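Side-chain contact in CTD kinase subunit gamma (Schizosaccharomyces pombe, PDB 5CE7), which probably serves, within a three-subunit CTD kinase complex, to activate the kinase that hyperphosphorylates the C-terminal repeat domain of RNA polymerase II: residues D123-Q126 against Y127-M131. Residues are numbered along the deposited sequence; the frame is centred on the assembly and turned at random.
Sequences DDNQ and YKDAM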
loop_
_atom_site.group_PDB
_atom_site.type_symbol
_atom_site.label_atom_id
_atom_site.label_comp_id
_atom_site.label_asym_id
_atom_site.label_seq_id
_atom_site.Cartn_x
_atom_site.Cartn_y
_atom_site.Cartn_z
ATOM N N ASP A 123 4.407 -7.405 -12.146
ATOM C CA ASP A 123 5.267 -7.918 -13.214
ATOM C C ASP A 123 6.172 -6.832 -13.819
ATOM O O ASP A 123 6.211 -5.687 -13.344
ATOM C CB ASP A 123 4.448 -8.632 -14.307
ATOM C CG ASP A 123 3.472 -7.702 -15.028
ATOM O OD1 ASP A 123 3.772 -6.502 -15.186
ATOM O OD2 ASP A 123 2.393 -8.177 -15.445
ATOM N N ASP A 124 6.899 -7.202 -14.868
ATOM C CA ASP A 124 7.882 -6.309 -15.467
ATOM C C ASP A 124 7.240 -5.061 -16.056
ATOM O O ASP A 124 7.755 -3.954 -15.882
ATOM C CB ASP A 124 8.699 -7.042 -16.539
ATOM C CG ASP A 124 9.688 -8.039 -15.950
ATOM O OD1 ASP A 124 9.873 -8.049 -14.711
ATOM O OD2 ASP A 124 10.297 -8.803 -16.735
ATOM N N ASN A 125 6.120 -5.238 -16.750
ATOM C CA ASN A 125 5.420 -4.115 -17.367
ATOM C C ASN A 125 4.879 -3.109 -16.345
ATOM O O ASN A 125 5.075 -1.902 -16.504
ATOM C CB ASN A 125 4.276 -4.598 -18.260
ATOM C CG ASN A 125 3.737 -3.495 -19.143
ATOM O OD1 ASN A 125 4.499 -2.807 -19.825
ATOM N ND2 ASN A 125 2.422 -3.299 -19.118
ATOM N N GLN A 126 4.190 -3.615 -15.317
ATOM C CA GLN A 126 3.719 -2.789 -14.204
ATOM C C GLN A 126 4.853 -2.011 -13.523
ATOM O O GLN A 126 4.742 -0.805 -13.296
ATOM C CB GLN A 126 3.005 -3.652 -13.161
ATOM C CG GLN A 126 1.737 -4.332 -13.673
ATOM C CD GLN A 126 1.131 -5.260 -12.637
ATOM O OE1 GLN A 126 1.675 -6.320 -12.347
ATOM N NE2 GLN A 126 0.001 -4.854 -12.063
ATOM N N TYR A 127 5.936 -2.711 -13.197
ATOM C CA TYR A 127 7.088 -2.100 -12.552
ATOM C C TYR A 127 7.666 -0.998 -13.432
ATOM O O TYR A 127 7.960 0.109 -12.959
ATOM C CB TYR A 127 8.144 -3.161 -12.256
ATOM C CG TYR A 127 9.417 -2.628 -11.629
ATOM C CD1 TYR A 127 9.413 -2.085 -10.344
ATOM C CD2 TYR A 127 10.628 -2.686 -12.315
ATOM C CE1 TYR A 127 10.574 -1.600 -9.768
ATOM C CE2 TYR A 127 11.796 -2.205 -11.743
ATOM C CZ TYR A 127 11.763 -1.665 -10.472
ATOM O OH TYR A 127 12.926 -1.190 -9.909
ATOM N N LYS A 128 7.812 -1.298 -14.718
ATOM C CA LYS A 128 8.315 -0.323 -15.673
ATOM C C LYS A 128 7.385 0.884 -15.751
ATOM O O LYS A 128 7.846 2.023 -15.747
ATOM C CB LYS A 128 8.491 -0.948 -17.064
ATOM C CG LYS A 128 9.701 -1.884 -17.196
ATOM C CD LYS A 128 9.905 -2.321 -18.648
ATOM C CE LYS A 128 11.137 -3.208 -18.820
ATOM N NZ LYS A 128 10.823 -4.662 -18.730
ATOM N N ASP A 129 6.083 0.630 -15.834
ATOM C CA ASP A 129 5.090 1.705 -15.857
ATOM C C ASP A 129 5.130 2.557 -14.586
ATOM O O ASP A 129 5.114 3.782 -14.646
ATOM C CB ASP A 129 3.671 1.143 -16.041
ATOM C CG ASP A 129 3.332 0.846 -17.507
ATOM O OD1 ASP A 129 4.128 1.198 -18.404
ATOM O OD2 ASP A 129 2.258 0.270 -17.757
ATOM N N ALA A 130 5.153 1.900 -13.434
ATOM C CA ALA A 130 5.128 2.604 -12.154
ATOM C C ALA A 130 6.419 3.393 -11.927
ATOM O O ALA A 130 6.395 4.521 -11.429
ATOM C CB ALA A 130 4.891 1.614 -11.019
HETATM N N MSE A 131 7.546 2.799 -12.300
HETATM C CA MSE A 131 8.841 3.485 -12.210
HETATM C C MSE A 131 8.900 4.704 -13.134
HETATM O O MSE A 131 9.475 5.741 -12.775
HETATM C CB MSE A 131 9.996 2.519 -12.505
HETATM C CG MSE A 131 10.226 1.483 -11.402
HETATM SE SE MSE A 131 10.901 2.271 -9.729
HETATM C CE MSE A 131 12.713 2.689 -10.367
#
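D123 stands just before helix 124-139, and its carbonyl O takes the N-H of Y127 at 3.0 Å, the first rung of the i to i+4 ladder; CB of Y127 sits against the same oxygen. D123 is the N-cap residue, and its side chain makes the capping bond. CG lies between the backbone N and the carbonyl carbon (chi1 63°), which brings OD1 to the backbone N of Q126 at 2.9 Å along a nearly straight N-H line (174°). Q126 answers in kind: its OE1 accepts from D123 N, also at 2.9 Å. These two reciprocal bonds make a capping box, which ties up amides that the start of a helix otherwise leaves without a backbone acceptor.

D124 comes next. Its O accepts from K128 N, and CG of K128 lies 3.1 Å from that oxygen. From there the lysine runs extended until it bends at its last torsion, bringing NZ alongside CB of D124 at 3.9 Å. No salt bridge forms: NZ stays 4.6 Å from OD2, while OD1 is hydrogen-bonded to NE2 of H117 on helix 100-118.

Helix 124-139 is the last of this chain, an N-terminal piece of the protein that forms a noncanonical CTD-interacting domain, a right-handed superhelix of helices, and it packs on helices 88-95 and 100-118.

At N125 the carbonyl O accepts from D129 N, and the carboxylate carbon of D129 rests near it. The two side chains slant across one another, ND2 3.8 Å from OD2, with amide and carboxylate planes 62° apart.

At Q126 the O accepts from A130 N at 2.7 Å, and CB of A130 lies against the same oxygen. The extended side chain of Q126 also sends NE2 to OG of S85, so both ends of the amide are held.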